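PDB 2ZTS: KaiC domain-containing protein from Pyrococcus horikoshii, which probably binds ATP as a KaiC-like P-loop NTPase and is seen here as a six-chain assembly holding ADP and magnesium. Local coordinates for residues T41-Q49 against F235-V243. Residues are numbered along the deposited sequence; the frame is centred on the assembly and turned at random.
With MG (magnesium ion), chain I; ADP (adenosine-5'-diphosphate), chain H.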
loop_
_atom_site.group_PDB
_atom_site.type_symbol
_atom_site.label_atom_id
_atom_site.label_comp_id
_atom_site.label_asym_id
_atom_site.label_seq_id
_atom_site.Cartn_x
_atom_site.Cartn_y
_atom_site.Cartn_z
ATOM N N THR C 41 14.247 18.001 -9.900
ATOM C CA THR C 41 14.292 18.963 -8.798
ATOM C C THR C 41 15.659 19.672 -8.676
ATOM O O THR C 41 15.766 20.583 -7.921
ATOM C CB THR C 41 13.916 18.316 -7.467
ATOM O OG1 THR C 41 14.757 17.163 -7.226
ATOM C CG2 THR C 41 12.400 17.759 -7.489
ATOM N N GLY C 42 16.641 19.316 -9.471
ATOM C CA GLY C 42 17.904 20.038 -9.562
ATOM C C GLY C 42 19.058 19.254 -9.019
ATOM O O GLY C 42 20.133 19.816 -8.855
ATOM N N LYS C 43 18.881 17.962 -8.804
ATOM C CA LYS C 43 19.938 17.150 -8.179
ATOM C C LYS C 43 21.250 17.161 -8.932
ATOM O O LYS C 43 22.315 17.426 -8.368
ATOM C CB LYS C 43 19.502 15.699 -8.038
ATOM C CG LYS C 43 18.328 15.482 -7.089
ATOM C CD LYS C 43 18.087 14.069 -6.877
ATOM C CE LYS C 43 17.483 13.333 -8.080
ATOM N NZ LYS C 43 16.373 13.934 -8.778
ATOM N N THR C 44 21.189 16.758 -10.197
ATOM C CA THR C 44 22.348 16.763 -11.065
ATOM C C THR C 44 23.082 18.105 -11.141
ATOM O O THR C 44 24.302 18.156 -11.032
ATOM C CB THR C 44 21.921 16.249 -12.420
ATOM O OG1 THR C 44 21.718 14.858 -12.298
ATOM C CG2 THR C 44 23.035 16.335 -13.490
ATOM N N THR C 45 22.321 19.163 -11.289
ATOM C CA THR C 45 22.771 20.524 -11.364
ATOM C C THR C 45 23.533 20.982 -10.124
ATOM O O THR C 45 24.641 21.493 -10.209
ATOM C CB THR C 45 21.541 21.419 -11.632
ATOM O OG1 THR C 45 21.068 21.089 -12.945
ATOM C CG2 THR C 45 21.910 22.880 -11.757
ATOM N N PHE C 46 22.911 20.784 -8.982
ATOM C CA PHE C 46 23.461 21.070 -7.662
ATOM C C PHE C 46 24.783 20.272 -7.442
ATOM O O PHE C 46 25.794 20.846 -7.067
ATOM C CB PHE C 46 22.402 20.659 -6.675
ATOM C CG PHE C 46 22.682 21.022 -5.285
ATOM C CD1 PHE C 46 21.953 21.998 -4.671
ATOM C CD2 PHE C 46 23.694 20.373 -4.581
ATOM C CE1 PHE C 46 22.219 22.331 -3.366
ATOM C CE2 PHE C 46 23.971 20.706 -3.253
ATOM C CZ PHE C 46 23.242 21.662 -2.641
ATOM N N ALA C 47 24.793 18.977 -7.760
ATOM C CA ALA C 47 26.018 18.143 -7.695
ATOM C C ALA C 47 27.138 18.585 -8.652
ATOM O O ALA C 47 28.337 18.567 -8.275
ATOM C CB ALA C 47 25.706 16.725 -7.944
ATOM N N ALA C 48 26.759 19.059 -9.834
ATOM C CA ALA C 48 27.720 19.499 -10.812
ATOM C C ALA C 48 28.321 20.828 -10.370
ATOM O O ALA C 48 29.525 21.037 -10.527
ATOM C CB ALA C 48 27.112 19.612 -12.141
ATOM N N GLN C 49 27.476 21.704 -9.834
ATOM C CA GLN C 49 27.903 22.993 -9.360
ATOM C C GLN C 49 28.943 22.843 -8.249
ATOM O O GLN C 49 29.965 23.559 -8.218
ATOM C CB GLN C 49 26.690 23.800 -8.869
ATOM C CG GLN C 49 26.865 25.312 -8.893
ATOM C CD GLN C 49 25.527 26.043 -8.820
ATOM O OE1 GLN C 49 24.543 25.547 -9.353
ATOM N NE2 GLN C 49 25.479 27.187 -8.122
ATOM N N PHE C 235 14.430 28.377 -4.154
ATOM C CA PHE C 235 15.574 28.545 -5.044
ATOM C C PHE C 235 15.253 28.551 -6.498
ATOM O O PHE C 235 14.189 28.139 -6.937
ATOM C CB PHE C 235 16.735 27.562 -4.719
ATOM C CG PHE C 235 16.561 26.119 -5.244
ATOM C CD1 PHE C 235 17.050 25.744 -6.484
ATOM C CD2 PHE C 235 16.050 25.132 -4.429
ATOM C CE1 PHE C 235 16.979 24.419 -6.938
ATOM C CE2 PHE C 235 15.958 23.788 -4.847
ATOM C CZ PHE C 235 16.411 23.422 -6.107
ATOM N N GLU C 236 16.224 29.024 -7.254
ATOM C CA GLU C 236 16.092 29.037 -8.679
ATOM C C GLU C 236 17.284 28.393 -9.317
ATOM O O GLU C 236 18.398 28.508 -8.822
ATOM C CB GLU C 236 16.002 30.473 -9.193
ATOM C CG GLU C 236 14.580 30.998 -9.296
ATOM C CD GLU C 236 14.561 32.354 -9.999
ATOM O OE1 GLU C 236 13.573 32.644 -10.767
ATOM O OE2 GLU C 236 15.582 33.097 -9.784
ATOM N N ILE C 237 17.005 27.769 -10.456
ATOM C CA ILE C 237 18.007 27.357 -11.421
ATOM C C ILE C 237 18.077 28.410 -12.503
ATOM O O ILE C 237 17.223 28.479 -13.385
ATOM C CB ILE C 237 17.616 25.989 -12.042
ATOM C CG1 ILE C 237 17.369 24.988 -10.921
ATOM C CG2 ILE C 237 18.719 25.509 -13.019
ATOM C CD1 ILE C 237 17.197 23.492 -11.412
ATOM N N GLY C 238 19.127 29.208 -12.441
ATOM C CA GLY C 238 19.289 30.371 -13.308
ATOM C C GLY C 238 20.315 30.132 -14.402
ATOM O O GLY C 238 20.895 29.032 -14.476
ATOM N N PRO C 239 20.563 31.153 -15.239
ATOM C CA PRO C 239 21.576 31.040 -16.304
ATOM C C PRO C 239 22.963 30.793 -15.782
ATOM O O PRO C 239 23.774 30.333 -16.570
ATOM C CB PRO C 239 21.517 32.399 -17.033
ATOM C CG PRO C 239 20.901 33.348 -16.045
ATOM C CD PRO C 239 19.935 32.493 -15.212
ATOM N N ASN C 240 23.249 31.074 -14.513
ATOM C CA ASN C 240 24.514 30.670 -13.915
ATOM C C ASN C 240 24.336 29.624 -12.826
ATOM O O ASN C 240 25.101 29.575 -11.936
ATOM C CB ASN C 240 25.327 31.910 -13.419
ATOM C CG ASN C 240 25.598 32.921 -14.542
ATOM O OD1 ASN C 240 24.941 33.955 -14.608
ATOM N ND2 ASN C 240 26.516 32.594 -15.466
ATOM N N GLY C 241 23.364 28.734 -12.936
ATOM C CA GLY C 241 23.168 27.649 -11.970
ATOM C C GLY C 241 22.232 27.953 -10.806
ATOM O O GLY C 241 21.416 28.869 -10.854
ATOM N N ILE C 242 22.364 27.190 -9.731
ATOM C CA ILE C 242 21.499 27.368 -8.583
ATOM C C ILE C 242 21.864 28.627 -7.816
ATOM O O ILE C 242 23.067 28.941 -7.622
ATOM C CB ILE C 242 21.528 26.138 -7.666
ATOM C CG1 ILE C 242 21.036 24.930 -8.435
ATOM C CG2 ILE C 242 20.643 26.350 -6.454
ATOM C CD1 ILE C 242 20.926 23.667 -7.633
ATOM N N VAL C 243 20.819 29.338 -7.400
ATOM C CA VAL C 243 20.895 30.372 -6.363
ATOM C C VAL C 243 19.753 30.140 -5.342
ATOM O O VAL C 243 18.572 30.076 -5.716
ATOM C CB VAL C 243 20.744 31.827 -6.936
ATOM C CG1 VAL C 243 20.773 32.865 -5.791
ATOM C CG2 VAL C 243 21.832 32.196 -7.990
HETATM MG MG MG I . 19.702 13.982 -12.645
HETATM P PB ADP H . 17.315 16.082 -11.542
HETATM O O1B ADP H . 16.850 16.311 -10.169
HETATM O O2B ADP H . 16.348 15.214 -12.357
HETATM O O3B ADP H . 18.767 15.486 -11.611
HETATM P PA ADP H . 18.350 18.384 -13.027
HETATM O O1A ADP H . 19.559 18.890 -12.209
HETATM O O2A ADP H . 18.743 17.569 -14.236
HETATM O O3A ADP H . 17.255 17.605 -12.112
HETATM O "O5'" ADP H . 17.522 19.696 -13.368
HETATM C "C5'" ADP H . 17.272 20.110 -14.672
HETATM C "C4'" ADP H . 16.398 21.341 -14.693
HETATM O "O4'" ADP H . 17.080 22.568 -14.572
HETATM C "C3'" ADP H . 15.611 21.385 -15.987
HETATM O "O3'" ADP H . 14.531 20.458 -15.863
HETATM C "C2'" ADP H . 15.279 22.861 -16.099
HETATM O "O2'" ADP H . 14.140 23.196 -15.388
HETATM C "C1'" ADP H . 16.463 23.552 -15.410
HETATM N N9 ADP H . 17.508 23.990 -16.349
HETATM C C8 ADP H . 18.348 23.176 -17.100
HETATM N N7 ADP H . 19.195 23.954 -17.806
HETATM C C5 ADP H . 18.868 25.253 -17.554
HETATM C C6 ADP H . 19.393 26.464 -17.997
HETATM N N6 ADP H . 20.576 26.513 -18.627
HETATM N N1 ADP H . 18.847 27.652 -17.505
HETATM C C2 ADP H . 17.804 27.631 -16.593
HETATM N N3 ADP H . 17.286 26.412 -16.140
HETATM C C4 ADP H . 17.816 25.271 -16.622
HETATM O O HOH W 1 19.592 15.187 -14.358
HETATM O O HOH W 2 17.876 12.972 -12.584
HETATM O O HOH W 3 20.522 12.571 -13.852
HETATM O O HOH W 4 20.123 12.863 -10.936
#
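A buried helix-on-hairpin packing, carried by Q49 and I242, joins the helix that follows the P-loop (Walker A motif) to the C-terminal beta hairpin beside the nucleotide site of this KaiC-like fold. Strands 233-238 and 241-244 form the hairpin, linked by a type I turn from G238 to G241. The axes of helix 43-49 and strand 241-243 stand nearly perpendicular, at 92°, and approach to 8.2 Å. The polar link is a paired amide grip on the backbone of I242: its N donates to Q49 OE1 at 2.8 Å, while Q49 NE2 donates to its O at 3.0 Å. Both bonds are nearly straight (N-H...O 163° and 169°) and run in the carbonyl plane onto a lone pair, which should hold the amide against rotation. Q49 spans the gap with CG anti to the backbone N and an extended chain beyond. An alanine in place of Q49 would probably leave the N and O of I242 without these partners and strand 241-243 less firmly tied to the helix. G241 passes close to the same amide: a CB there would clash with Q49 OE1, and its backbone angles by themselves call for glycine. I242 CD1 packs against F46, 3.5 Å from its CB and at the ring edge, and I242 CG1 meets T45 CG2 at 4.0 Å. T45 also faces the ligand, its N and OG1 both bonding ADP O1A, while T44 OG1 and ADP O3B bind magnesium together with four waters. On the hairpin's other strand, I237 CD1 lies 3.3 Å from ADP O4', and T41 O meets the F235 ring edge at CZ, 3.4 Å away.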